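Local coordinates for protein MEM-A1 (Soil metagenome, PDB 6E0S) that probably hydrolyses beta-lactam antibiotics as a zinc-dependent metallo-beta-lactamase of subclass B3, at residues Ile218-Ile222 and Ala271-Gln276; Glu118-Gly124 and Met139-Thr145; Trp24-Gln28 and Ser63-Gln69; Val33-Thr37 and Trp178-Glu182; Gln54-Asp60 and Asp83-Asn89. All coordinates share one frame; numbering follows the deposited sequence.

Interaction 1. Residues Ile218-Ile222 and Ala271-Gln276; sequences IKKSI and AGVRLQ
L275 and I222 carry this contact, in which two helices pack antiparallel. Helix 214-226 and helix 263-285 run at 160° to each other over these segments. Their axes come within 10.5 Å, so side chains fill the gap. L275 reaches across with its two methyls. Its CG is anti to the backbone N (chi1 170°), which sends the branch toward the other helix. L275 CD2 rests on K219 CG at 3.7 Å, and K219 runs across L275 nearly perpendicular. L275 CD2 also lies 3.9 Å from I218 CG2. I218 and L275 lie alongside with opposite directions. One turn on, I222 extends its CD1 to the backbone of the partner helix. I222 CD1 sits 3.9 Å from G272 N, against the bare backbone. I222 CG1 meets A271 CB at 4.1 Å. A271 also touches L195, and L275 touches A197, both in loops. No direct hydrogen bond joins the segments. On the exposed side of the pair the aliphatic part of K219 covers L275, then bends at chi3 and chi4. This brings K219 NZ to a water at 2.6 Å, and Q276 NE2 donates to the same water at 2.7 Å.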
# COMPACT_ATOMS: atom_id res chain seq x y z
N ILE A 218 -9.64 -11.00 -6.77
CA ILE A 218 -8.47 -10.42 -7.43
C ILE A 218 -8.84 -9.86 -8.80
O ILE A 218 -8.35 -8.80 -9.20
CB ILE A 218 -7.31 -11.43 -7.51
CG1 ILE A 218 -5.99 -10.68 -7.71
CG2 ILE A 218 -7.46 -12.40 -8.64
CD1 ILE A 218 -4.80 -11.48 -7.13
N LYS A 219 -9.71 -10.55 -9.55
CA LYS A 219 -10.16 -10.02 -10.84
C LYS A 219 -10.93 -8.73 -10.65
O LYS A 219 -10.75 -7.76 -11.41
CB LYS A 219 -11.04 -11.04 -11.56
CG LYS A 219 -10.32 -12.30 -12.03
CD LYS A 219 -11.31 -13.31 -12.62
CE LYS A 219 -11.70 -12.88 -14.03
NZ LYS A 219 -10.49 -12.96 -14.93
N LYS A 220 -11.77 -8.67 -9.62
CA LYS A 220 -12.50 -7.42 -9.41
C LYS A 220 -11.56 -6.29 -9.00
O LYS A 220 -11.74 -5.14 -9.43
CB LYS A 220 -13.59 -7.62 -8.37
CG LYS A 220 -14.52 -6.42 -8.27
CD LYS A 220 -15.43 -6.51 -7.06
CE LYS A 220 -16.34 -5.29 -6.97
NZ LYS A 220 -16.57 -4.94 -5.52
N SER A 221 -10.56 -6.58 -8.16
CA SER A 221 -9.61 -5.57 -7.72
C SER A 221 -8.75 -5.07 -8.89
O SER A 221 -8.46 -3.88 -8.98
CB SER A 221 -8.70 -6.11 -6.60
OG SER A 221 -9.49 -6.56 -5.52
N ILE A 222 -8.40 -5.96 -9.82
CA ILE A 222 -7.68 -5.53 -11.01
C ILE A 222 -8.50 -4.53 -11.81
O ILE A 222 -7.99 -3.50 -12.28
CB ILE A 222 -7.27 -6.76 -11.85
CG1 ILE A 222 -6.20 -7.56 -11.09
CG2 ILE A 222 -6.85 -6.35 -13.26
CD1 ILE A 222 -5.90 -8.88 -11.75
N ALA A 271 -0.86 -7.01 -13.69
CA ALA A 271 -1.40 -7.94 -12.72
C ALA A 271 -2.31 -8.96 -13.39
O ALA A 271 -2.32 -10.14 -13.01
CB ALA A 271 -2.16 -7.17 -11.64
N GLY A 272 -3.10 -8.52 -14.37
CA GLY A 272 -3.95 -9.47 -15.08
C GLY A 272 -3.14 -10.54 -15.80
O GLY A 272 -3.51 -11.72 -15.83
N VAL A 273 -2.00 -10.14 -16.37
CA VAL A 273 -1.12 -11.11 -17.02
C VAL A 273 -0.55 -12.08 -15.99
O VAL A 273 -0.51 -13.30 -16.22
CB VAL A 273 -0.02 -10.38 -17.80
CG1 VAL A 273 1.03 -11.36 -18.30
CG2 VAL A 273 -0.65 -9.64 -18.96
N ARG A 274 -0.13 -11.57 -14.83
CA ARG A 274 0.42 -12.46 -13.81
C ARG A 274 -0.63 -13.44 -13.31
O ARG A 274 -0.31 -14.59 -12.99
CB ARG A 274 0.98 -11.65 -12.63
CG ARG A 274 2.30 -10.98 -12.94
CD ARG A 274 2.87 -10.28 -11.72
NE ARG A 274 4.27 -9.97 -11.91
CZ ARG A 274 5.25 -10.57 -11.23
NH1 ARG A 274 4.94 -11.48 -10.31
NH2 ARG A 274 6.52 -10.25 -11.47
N LEU A 275 -1.88 -13.00 -13.25
CA LEU A 275 -2.95 -13.88 -12.81
C LEU A 275 -3.16 -15.00 -13.81
O LEU A 275 -3.32 -16.17 -13.42
CB LEU A 275 -4.23 -13.07 -12.62
CG LEU A 275 -5.47 -13.91 -12.40
CD1 LEU A 275 -5.32 -14.66 -11.09
CD2 LEU A 275 -6.73 -13.05 -12.44
N GLN A 276 -3.14 -14.68 -15.11
CA GLN A 276 -3.30 -15.72 -16.12
C GLN A 276 -2.14 -16.72 -16.05
O GLN A 276 -2.36 -17.94 -16.13
CB GLN A 276 -3.40 -15.11 -17.52
CG GLN A 276 -4.71 -14.32 -17.75
CD GLN A 276 -5.94 -15.16 -17.38
OE1 GLN A 276 -6.22 -16.19 -18.02
NE2 GLN A 276 -6.66 -14.73 -16.36
O HOH W 1 -9.11 -15.12 -15.42

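Interaction 2. Residues Glu118-Gly124 and Met139-Thr145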
# COMPACT_ATOMS: atom_id res chain seq x y z
N GLU A 118 -7.65 -5.50 9.46
CA GLU A 118 -7.55 -5.07 10.85
C GLU A 118 -7.39 -6.26 11.79
O GLU A 118 -6.69 -6.17 12.79
CB GLU A 118 -8.79 -4.24 11.23
CG GLU A 118 -8.62 -3.46 12.53
CD GLU A 118 -9.00 -4.26 13.76
OE1 GLU A 118 -9.66 -5.30 13.60
OE2 GLU A 118 -8.62 -3.86 14.89
N LYS A 119 -8.05 -7.39 11.46
CA LYS A 119 -7.98 -8.56 12.34
C LYS A 119 -6.57 -9.10 12.43
O LYS A 119 -6.11 -9.45 13.53
CB LYS A 119 -8.91 -9.66 11.84
CG LYS A 119 -10.36 -9.35 12.07
CD LYS A 119 -11.24 -10.52 11.70
CE LYS A 119 -11.37 -10.64 10.20
NZ LYS A 119 -12.77 -11.05 9.83
N VAL A 120 -5.88 -9.17 11.30
CA VAL A 120 -4.49 -9.62 11.30
C VAL A 120 -3.59 -8.61 11.99
O VAL A 120 -2.66 -8.99 12.71
CB VAL A 120 -4.02 -9.89 9.86
CG1 VAL A 120 -2.50 -10.21 9.82
CG2 VAL A 120 -4.79 -11.06 9.29
N LEU A 121 -3.79 -7.32 11.73
CA LEU A 121 -2.92 -6.34 12.37
C LEU A 121 -3.03 -6.42 13.87
O LEU A 121 -2.03 -6.32 14.59
CB LEU A 121 -3.24 -4.92 11.89
CG LEU A 121 -3.05 -4.68 10.39
CD1 LEU A 121 -3.12 -3.20 10.07
CD2 LEU A 121 -1.74 -5.28 9.88
N ARG A 122 -4.25 -6.58 14.38
CA ARG A 122 -4.44 -6.58 15.83
C ARG A 122 -3.78 -7.79 16.49
O ARG A 122 -3.24 -7.68 17.60
CB ARG A 122 -5.94 -6.57 16.11
CG ARG A 122 -6.34 -5.91 17.39
CD ARG A 122 -7.84 -5.79 17.44
NE ARG A 122 -8.28 -4.58 18.13
CZ ARG A 122 -9.52 -4.40 18.56
NH1 ARG A 122 -10.43 -5.35 18.37
NH2 ARG A 122 -9.86 -3.27 19.18
N SER A 123 -3.84 -8.96 15.84
CA SER A 123 -3.26 -10.17 16.42
C SER A 123 -1.81 -10.41 16.00
O SER A 123 -1.10 -11.16 16.69
CB SER A 123 -4.08 -11.40 16.03
OG SER A 123 -3.89 -11.69 14.65
N GLY A 124 -1.37 -9.82 14.89
CA GLY A 124 -0.09 -10.17 14.33
C GLY A 124 -0.06 -11.50 13.61
O GLY A 124 1.00 -11.88 13.07
N MET A 139 3.66 -10.98 12.96
CA MET A 139 4.04 -9.60 13.24
C MET A 139 3.74 -9.28 14.70
O MET A 139 2.96 -9.98 15.35
CB MET A 139 3.29 -8.62 12.33
CG MET A 139 3.59 -8.81 10.83
SD MET A 139 2.62 -7.69 9.78
CE MET A 139 0.94 -8.31 10.07
N THR A 140 4.38 -8.22 15.20
CA THR A 140 4.05 -7.71 16.53
C THR A 140 2.63 -7.17 16.53
O THR A 140 2.28 -6.37 15.67
CB THR A 140 5.00 -6.60 16.96
OG1 THR A 140 6.34 -7.09 16.97
CG2 THR A 140 4.65 -6.13 18.38
N PRO A 141 1.78 -7.59 17.47
CA PRO A 141 0.40 -7.06 17.51
C PRO A 141 0.39 -5.55 17.56
O PRO A 141 1.26 -4.92 18.16
CB PRO A 141 -0.17 -7.67 18.79
CG PRO A 141 0.64 -8.91 19.01
CD PRO A 141 2.03 -8.56 18.55
N VAL A 142 -0.62 -4.97 16.91
CA VAL A 142 -0.79 -3.52 16.79
C VAL A 142 -2.03 -3.14 17.58
O VAL A 142 -3.09 -3.74 17.38
CB VAL A 142 -0.91 -3.07 15.33
CG1 VAL A 142 -1.28 -1.55 15.27
CG2 VAL A 142 0.38 -3.32 14.57
N ALA A 143 -1.89 -2.15 18.46
CA ALA A 143 -3.01 -1.65 19.24
C ALA A 143 -3.60 -0.43 18.55
O ALA A 143 -3.08 0.03 17.54
CB ALA A 143 -2.55 -1.32 20.66
N ASN A 144 -4.68 0.12 19.11
CA ASN A 144 -5.27 1.37 18.62
C ASN A 144 -5.59 1.28 17.13
O ASN A 144 -5.27 2.18 16.34
CB ASN A 144 -4.37 2.57 18.93
CG ASN A 144 -4.24 2.87 20.44
OD1 ASN A 144 -5.02 2.39 21.28
ND2 ASN A 144 -3.26 3.71 20.78
N THR A 145 -6.23 0.19 16.72
CA THR A 145 -6.63 0.04 15.32
C THR A 145 -8.09 0.43 15.15
O THR A 145 -8.86 0.54 16.11
CB THR A 145 -6.42 -1.39 14.81
OG1 THR A 145 -7.22 -2.30 15.59
CG2 THR A 145 -4.97 -1.81 14.91
O HOH W 2 -10.98 -2.08 16.43
O HOH W 3 0.44 -7.08 13.54
O HOH W 4 -3.61 -5.75 19.47
O HOH W 5 -7.71 -1.52 18.85
O HOH W 6 -5.75 -2.83 18.00
O HOH W 7 1.63 -12.30 16.51
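V142 N donates to L121 O at 3.0 Å, so a carbonyl in the last turn of helix 115-123 holds the loop that follows. L121 O also accepts from a water that donates to T140 O. A second water spans R122 O and V142 O. A third spans S123 O and M139 O. V142 O has more company: R122 CA points its hydrogen at it, and a further water donates to it. That water accepts from R122 NE at 3.1 Å. R122 NH2 gives to another water at 2.8 Å, which T145 N also uses. Both waters lie in the guanidinium plane, at its edge. In the metallo-beta-lactamase fold of this protein, the loop leads from helix 115-123 to edge strand 145-148 of the seven-stranded sheet. G124, the first residue past the helix, has positive phi (76°). G124 CA lies 3.2 Å from M139 O. G124 O accepts from M139 N at 2.8 Å, nearly straight (173°) and on a lone pair. Beyond this bond the M139 side chain lies against F94 and A97 of helix 94-97. A bend at chi3 (-66°) sets M139 CE 3.9 Å from V120 CG1 and 4.0 Å from L121 CD2.

Interaction 3. Residues Trp24-Gln28 and Ser63-Gln69; sequences WNDPQ and SPESAPQ
S63 OG is gripped twice: N25 ND2 donates to it at 3.2 Å, and E65 N makes a weak capping bond to it. S63 and S66 form a capping box at the start of helix 66-76. In return, S63 N donates to S66 OG at 2.9 Å. The N25 amide lies against this box. Its ND2 serves S63, while OD1 faces S66 OG, modelled so close that the exact length is doubtful. The S63 oxygen sits 20° out of the N25 amide plane. One turn further on, Q69 extends beyond CG and brings its amide to the N25 carbonyl. Q69 NE2 donates to N25 O at 3.1 Å, on a lone pair and exactly in the Q69 amide plane. NE2 also reaches back weakly to E65 O. The loop before strand 31-34 is thereby tied to the helix start, with V42 packed on both N25 and Q69. At the far end, one water donates to Q69 OE1 at 2.8 Å and to D26 O at 3.1 Å.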
# COMPACT_ATOMS: atom_id res chain seq x y z
N TRP A 24 15.20 -5.08 -0.54
CA TRP A 24 14.05 -4.18 -0.46
C TRP A 24 14.32 -3.02 0.49
O TRP A 24 13.97 -1.88 0.18
CB TRP A 24 12.81 -4.95 -0.02
CG TRP A 24 12.28 -5.84 -1.10
CD1 TRP A 24 12.64 -5.82 -2.43
CD2 TRP A 24 11.32 -6.89 -0.95
NE1 TRP A 24 11.95 -6.80 -3.11
CE2 TRP A 24 11.13 -7.47 -2.23
CE3 TRP A 24 10.59 -7.40 0.13
CZ2 TRP A 24 10.25 -8.52 -2.46
CZ3 TRP A 24 9.71 -8.45 -0.09
CH2 TRP A 24 9.55 -9.00 -1.38
N ASN A 25 14.98 -3.28 1.61
CA ASN A 25 15.21 -2.26 2.63
C ASN A 25 16.46 -1.43 2.37
O ASN A 25 16.91 -0.71 3.26
CB ASN A 25 15.28 -2.91 4.01
CG ASN A 25 13.90 -3.18 4.58
OD1 ASN A 25 13.19 -2.23 4.89
ND2 ASN A 25 13.52 -4.45 4.70
N ASP A 26 17.04 -1.52 1.17
CA ASP A 26 18.19 -0.70 0.82
C ASP A 26 17.86 0.79 0.93
O ASP A 26 16.69 1.19 0.90
CB ASP A 26 18.68 -1.04 -0.59
CG ASP A 26 19.68 -2.17 -0.59
OD1 ASP A 26 20.30 -2.40 0.48
OD2 ASP A 26 19.84 -2.84 -1.64
N PRO A 27 18.90 1.63 1.07
CA PRO A 27 18.67 3.07 1.26
C PRO A 27 17.94 3.71 0.09
O PRO A 27 18.09 3.32 -1.07
CB PRO A 27 20.09 3.63 1.39
CG PRO A 27 20.90 2.49 1.92
CD PRO A 27 20.32 1.27 1.26
N GLN A 28 17.14 4.72 0.42
CA GLN A 28 16.41 5.52 -0.56
C GLN A 28 16.15 6.88 0.06
O GLN A 28 15.45 6.99 1.07
CB GLN A 28 15.09 4.84 -0.95
CG GLN A 28 14.19 5.69 -1.83
CD GLN A 28 14.82 5.99 -3.17
OE1 GLN A 28 15.35 5.08 -3.85
NE2 GLN A 28 14.82 7.27 -3.56
N SER A 63 8.62 -3.35 6.35
CA SER A 63 8.92 -4.45 7.27
C SER A 63 9.49 -3.89 8.56
O SER A 63 9.73 -2.69 8.67
CB SER A 63 9.88 -5.41 6.59
OG SER A 63 11.20 -4.99 6.84
N PRO A 64 9.70 -4.72 9.59
CA PRO A 64 10.30 -4.19 10.83
C PRO A 64 11.60 -3.45 10.58
O PRO A 64 11.83 -2.41 11.19
CB PRO A 64 10.52 -5.45 11.68
CG PRO A 64 9.43 -6.37 11.23
CD PRO A 64 9.28 -6.13 9.76
N GLU A 65 12.43 -3.93 9.64
CA GLU A 65 13.67 -3.22 9.33
C GLU A 65 13.42 -1.88 8.68
O GLU A 65 14.25 -0.98 8.78
CB GLU A 65 14.53 -4.06 8.38
CG GLU A 65 15.39 -5.06 9.04
CD GLU A 65 15.92 -6.09 8.08
OE1 GLU A 65 15.10 -6.74 7.38
OE2 GLU A 65 17.12 -6.29 8.03
N SER A 66 12.30 -1.72 7.98
CA SER A 66 12.00 -0.45 7.31
C SER A 66 11.60 0.62 8.30
O SER A 66 11.85 1.80 8.05
CB SER A 66 10.85 -0.60 6.30
OG SER A 66 10.96 -1.77 5.53
N ALA A 67 10.92 0.24 9.38
CA ALA A 67 10.29 1.23 10.25
C ALA A 67 11.27 2.32 10.72
O ALA A 67 10.94 3.50 10.59
CB ALA A 67 9.60 0.51 11.42
N PRO A 68 12.47 2.02 11.22
CA PRO A 68 13.35 3.14 11.64
C PRO A 68 13.80 4.01 10.48
O PRO A 68 13.98 5.22 10.67
CB PRO A 68 14.52 2.44 12.33
CG PRO A 68 14.46 1.04 11.85
CD PRO A 68 13.02 0.72 11.63
N GLN A 69 13.96 3.45 9.28
CA GLN A 69 14.31 4.26 8.10
C GLN A 69 13.16 5.18 7.71
O GLN A 69 13.39 6.34 7.33
CB GLN A 69 14.68 3.35 6.92
CG GLN A 69 15.88 2.45 7.19
CD GLN A 69 16.25 1.63 5.98
OE1 GLN A 69 16.89 2.13 5.05
NE2 GLN A 69 15.83 0.36 5.97
O HOH W 8 15.87 3.52 2.82

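Interaction 4. Residues Val33-Thr37 and Trp178-Glu182; sequences VFGST and WRATE
The F34 ring is overlapped on one face by the side chain of E182. E182 CG lies 3.8 Å from the F34 ring centroid, 18° off the normal, a CH-pi contact. The carboxylate stacks with the ring, the two planes tilted by only 19°. The E182 chain, extended beyond CG, carries E182 OE2 on to G35 N, which donates to it at 2.8 Å from the anti side. The other oxygen, OE1, is bonded to S255 OG. A180 CB adds an apolar contact, 3.7 Å from F34 CD2. F34 to T37 form a type II' beta turn, and V33 and F34 face T37 as a classic beta bulge. G35 has positive phi there, and G35 CA lies 3.2 Å from T181 O. A water accepts from both S36 N and T181 N. At the other end W178 NE1 donates to T37 OG1 at 2.9 Å, almost straight and in the indole plane. T37 CG2 packs 3.8 Å from W178 CZ2. The contact thus joins the edge of one sheet, at strand 31-34, to strand 174-182 of the other. W178 touches V48 and I50 of strand 48-50 and also M189 and Y191 of strand 185-192, while F34 touches I232 of strand 232-235.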
# COMPACT_ATOMS: atom_id res chain seq x y z
N VAL A 33 6.48 14.23 -3.71
CA VAL A 33 5.90 13.66 -4.92
C VAL A 33 5.03 14.74 -5.56
O VAL A 33 5.26 15.14 -6.70
CB VAL A 33 5.11 12.36 -4.63
CG1 VAL A 33 4.53 11.84 -5.89
CG2 VAL A 33 6.07 11.30 -4.02
N PHE A 34 4.05 15.23 -4.81
CA PHE A 34 3.14 16.27 -5.28
C PHE A 34 2.54 16.98 -4.08
O PHE A 34 1.98 16.32 -3.21
CB PHE A 34 2.05 15.67 -6.15
CG PHE A 34 1.40 16.65 -7.07
CD1 PHE A 34 1.92 16.85 -8.34
CD2 PHE A 34 0.31 17.40 -6.66
CE1 PHE A 34 1.34 17.76 -9.21
CE2 PHE A 34 -0.29 18.32 -7.53
CZ PHE A 34 0.24 18.49 -8.81
N GLY A 35 2.67 18.30 -4.01
CA GLY A 35 2.04 19.01 -2.90
C GLY A 35 2.63 18.53 -1.58
O GLY A 35 3.85 18.39 -1.44
N SER A 36 1.75 18.21 -0.62
CA SER A 36 2.16 17.78 0.72
C SER A 36 2.34 16.26 0.83
O SER A 36 2.46 15.74 1.96
CB SER A 36 1.14 18.27 1.78
OG SER A 36 -0.05 17.50 1.79
N THR A 37 2.42 15.57 -0.30
CA THR A 37 2.55 14.12 -0.35
C THR A 37 4.00 13.76 -0.62
O THR A 37 4.60 14.25 -1.59
CB THR A 37 1.65 13.51 -1.44
OG1 THR A 37 0.29 13.63 -1.03
CG2 THR A 37 1.95 12.01 -1.64
N TRP A 178 -6.49 9.89 -3.00
CA TRP A 178 -6.64 11.25 -2.48
C TRP A 178 -6.19 12.22 -3.57
O TRP A 178 -5.64 11.82 -4.60
CB TRP A 178 -5.85 11.50 -1.18
CG TRP A 178 -4.33 11.44 -1.28
CD1 TRP A 178 -3.47 12.49 -1.19
CD2 TRP A 178 -3.52 10.26 -1.43
NE1 TRP A 178 -2.17 12.05 -1.30
CE2 TRP A 178 -2.17 10.69 -1.45
CE3 TRP A 178 -3.79 8.89 -1.57
CZ2 TRP A 178 -1.11 9.80 -1.60
CZ3 TRP A 178 -2.72 8.01 -1.71
CH2 TRP A 178 -1.41 8.46 -1.72
N ARG A 179 -6.45 13.50 -3.35
CA ARG A 179 -5.98 14.53 -4.27
C ARG A 179 -4.93 15.37 -3.57
O ARG A 179 -5.10 15.70 -2.39
CB ARG A 179 -7.14 15.43 -4.75
CG ARG A 179 -8.07 14.67 -5.67
CD ARG A 179 -8.97 15.62 -6.49
NE ARG A 179 -8.25 16.27 -7.58
CZ ARG A 179 -8.08 15.77 -8.80
NH1 ARG A 179 -8.58 14.60 -9.16
NH2 ARG A 179 -7.41 16.46 -9.69
N ALA A 180 -3.85 15.69 -4.28
CA ALA A 180 -2.81 16.58 -3.80
C ALA A 180 -2.81 17.81 -4.70
O ALA A 180 -3.29 17.75 -5.84
CB ALA A 180 -1.41 15.92 -3.78
N THR A 181 -2.30 18.93 -4.18
CA THR A 181 -2.36 20.21 -4.87
C THR A 181 -1.05 20.97 -4.68
O THR A 181 -0.45 20.93 -3.61
CB THR A 181 -3.53 21.11 -4.38
OG1 THR A 181 -3.38 21.36 -2.98
CG2 THR A 181 -4.88 20.45 -4.63
N GLU A 182 -0.63 21.68 -5.72
CA GLU A 182 0.53 22.55 -5.61
C GLU A 182 0.50 23.53 -6.76
O GLU A 182 0.14 23.15 -7.87
CB GLU A 182 1.86 21.76 -5.60
CG GLU A 182 2.17 20.95 -6.83
CD GLU A 182 3.63 20.45 -6.89
OE1 GLU A 182 4.33 20.69 -7.90
OE2 GLU A 182 4.07 19.77 -5.94
O HOH W 9 -1.04 18.66 -1.56

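Interaction 5. Residues Gln54-Asp60 and Asp83-Asn89; sequences QGHILID and DVKLILN
Strands 56-59 and 84-88 run parallel, 17° apart with axes 4.6 Å from each other, and the register slips by one residue between H56 and I57, a beta bulge. Five backbone bonds join the segments. The straightest runs from L58 N to L86 O, at 174° and 2.9 Å. G55 CA lies 4.0 Å from K85 CG. Side chains alternate between the two faces. I57, I59, L86 and L88 point toward the second sheet. There I57 CG2, opposite the backbone N, presses on L88 CD1 at 3.6 Å, and I59 and L88 continue onto W176. On the other face L58 CB meets V84 CG1 at 3.8 Å, and L58 and I87 pack on L103 of helix 100-107. H56 NE2 lies 3.5 Å from D83 CB. A water in the ring plane links NE2 to D83 OD2, while ND1 is bonded to S52 N. At the C-terminal ends N89 ND2 donates to D60 OD1 at 3.1 Å, on the syn side but 34° out of the carboxylate plane. D60 OD2 is hydrogen-bonded to S90 OG and Y191 OH, and N89 ND2 also to the backbone O of H91, a zinc ligand. The strands, joined through helix 66-76, make a beta-alpha-beta unit of the metallo-beta-lactamase fold, whose strand ends lead to the zinc site.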
# COMPACT_ATOMS: atom_id res chain seq x y z
N GLN A 54 -2.47 20.22 10.45
CA GLN A 54 -3.28 19.59 11.48
C GLN A 54 -2.84 18.17 11.79
O GLN A 54 -3.51 17.48 12.56
CB GLN A 54 -4.76 19.62 11.08
CG GLN A 54 -5.40 20.99 11.31
CD GLN A 54 -6.68 21.18 10.52
OE1 GLN A 54 -6.64 21.61 9.38
NE2 GLN A 54 -7.82 20.87 11.12
N GLY A 55 -1.71 17.73 11.23
CA GLY A 55 -1.25 16.36 11.42
C GLY A 55 -1.17 15.59 10.11
O GLY A 55 -1.75 16.00 9.10
N HIS A 56 -0.46 14.47 10.12
CA HIS A 56 -0.13 13.76 8.89
C HIS A 56 -0.74 12.37 8.88
O HIS A 56 -1.01 11.78 9.92
CB HIS A 56 1.39 13.61 8.72
CG HIS A 56 2.18 14.80 9.17
ND1 HIS A 56 1.95 16.08 8.71
CD2 HIS A 56 3.19 14.90 10.08
CE1 HIS A 56 2.79 16.92 9.30
NE2 HIS A 56 3.55 16.23 10.13
N ILE A 57 -0.88 11.84 7.66
CA ILE A 57 -1.28 10.46 7.43
C ILE A 57 -0.10 9.73 6.82
O ILE A 57 0.50 10.21 5.85
CB ILE A 57 -2.50 10.39 6.50
CG1 ILE A 57 -3.66 11.10 7.18
CG2 ILE A 57 -2.79 8.93 6.09
CD1 ILE A 57 -4.96 11.23 6.29
N LEU A 58 0.22 8.57 7.37
CA LEU A 58 1.29 7.74 6.83
C LEU A 58 0.71 6.45 6.26
O LEU A 58 -0.08 5.78 6.93
CB LEU A 58 2.32 7.46 7.91
CG LEU A 58 3.42 6.51 7.48
CD1 LEU A 58 4.41 7.14 6.45
CD2 LEU A 58 4.16 5.97 8.73
N ILE A 59 1.04 6.13 5.00
CA ILE A 59 0.59 4.88 4.37
C ILE A 59 1.74 3.89 4.43
O ILE A 59 2.81 4.13 3.85
CB ILE A 59 0.11 5.08 2.93
CG1 ILE A 59 -0.99 6.12 2.86
CG2 ILE A 59 -0.46 3.74 2.38
CD1 ILE A 59 -1.57 6.28 1.46
N ASP A 60 1.51 2.82 5.20
CA ASP A 60 2.32 1.61 5.30
C ASP A 60 3.53 1.81 6.20
O ASP A 60 3.90 2.94 6.53
CB ASP A 60 2.73 1.08 3.92
CG ASP A 60 1.72 0.11 3.37
OD1 ASP A 60 0.76 -0.23 4.09
OD2 ASP A 60 1.86 -0.32 2.20
N ASP A 83 3.45 14.01 15.16
CA ASP A 83 2.40 14.65 14.36
C ASP A 83 1.72 13.69 13.40
O ASP A 83 0.74 14.07 12.75
CB ASP A 83 2.99 15.84 13.59
CG ASP A 83 3.38 16.98 14.52
OD1 ASP A 83 2.84 17.07 15.64
OD2 ASP A 83 4.27 17.78 14.15
N VAL A 84 2.21 12.47 13.26
CA VAL A 84 1.52 11.49 12.42
C VAL A 84 0.34 10.98 13.23
O VAL A 84 0.53 10.37 14.29
CB VAL A 84 2.45 10.34 12.02
CG1 VAL A 84 1.67 9.26 11.19
CG2 VAL A 84 3.67 10.90 11.25
N LYS A 85 -0.86 11.23 12.73
CA LYS A 85 -2.07 10.90 13.46
C LYS A 85 -2.68 9.56 13.05
O LYS A 85 -3.36 8.92 13.86
CB LYS A 85 -3.11 12.01 13.24
CG LYS A 85 -2.63 13.37 13.71
CD LYS A 85 -2.16 13.31 15.17
CE LYS A 85 -1.41 14.55 15.61
NZ LYS A 85 -0.79 14.37 16.99
N LEU A 86 -2.46 9.15 11.80
CA LEU A 86 -3.10 7.95 11.27
C LEU A 86 -2.09 7.21 10.44
O LEU A 86 -1.33 7.84 9.70
CB LEU A 86 -4.32 8.27 10.38
CG LEU A 86 -5.38 9.17 11.03
CD1 LEU A 86 -6.29 9.78 9.99
CD2 LEU A 86 -6.19 8.29 11.98
N ILE A 87 -2.06 5.89 10.58
CA ILE A 87 -1.23 5.04 9.74
C ILE A 87 -2.19 4.12 9.01
O ILE A 87 -3.00 3.44 9.66
CB ILE A 87 -0.20 4.25 10.55
CG1 ILE A 87 0.81 5.21 11.19
CG2 ILE A 87 0.52 3.27 9.64
CD1 ILE A 87 1.69 4.53 12.33
N LEU A 88 -2.14 4.13 7.67
CA LEU A 88 -3.04 3.31 6.85
C LEU A 88 -2.25 2.12 6.32
O LEU A 88 -1.06 2.24 6.04
CB LEU A 88 -3.62 4.10 5.68
CG LEU A 88 -4.06 5.53 5.94
CD1 LEU A 88 -4.67 6.21 4.66
CD2 LEU A 88 -5.01 5.62 7.15
N ASN A 89 -2.90 0.97 6.19
CA ASN A 89 -2.22 -0.22 5.68
C ASN A 89 -2.79 -0.61 4.32
O ASN A 89 -4.01 -0.61 4.13
CB ASN A 89 -2.37 -1.37 6.68
CG ASN A 89 -1.71 -2.67 6.22
OD1 ASN A 89 -2.30 -3.74 6.35
ND2 ASN A 89 -0.46 -2.59 5.73
O HOH W 10 5.39 17.42 11.84

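How the interactions relate
Interactions 4 and 5 share the seven-stranded sheet and touch where W178 packs on I59, their centres 15 Å apart. Interaction 4 ties that sheet to the five-stranded one, and interaction 5 falls within the chain span between its segments. Interactions 3 and 5 alternate along the chain: 24-28, 54-60, 63-69, 83-89. Helix 66-76 connects strands 56-59 and 84-88. Interaction 2 follows in sequence and meets interaction 5 through L121 and N89, with centres 16 Å apart. Interaction 1 comes last and touches none of the others; its centre is 28 or 29 Å from each. Interactions 1, 2, 3 and 5 each have a side chain about 9 to 10 Å from a zinc ion.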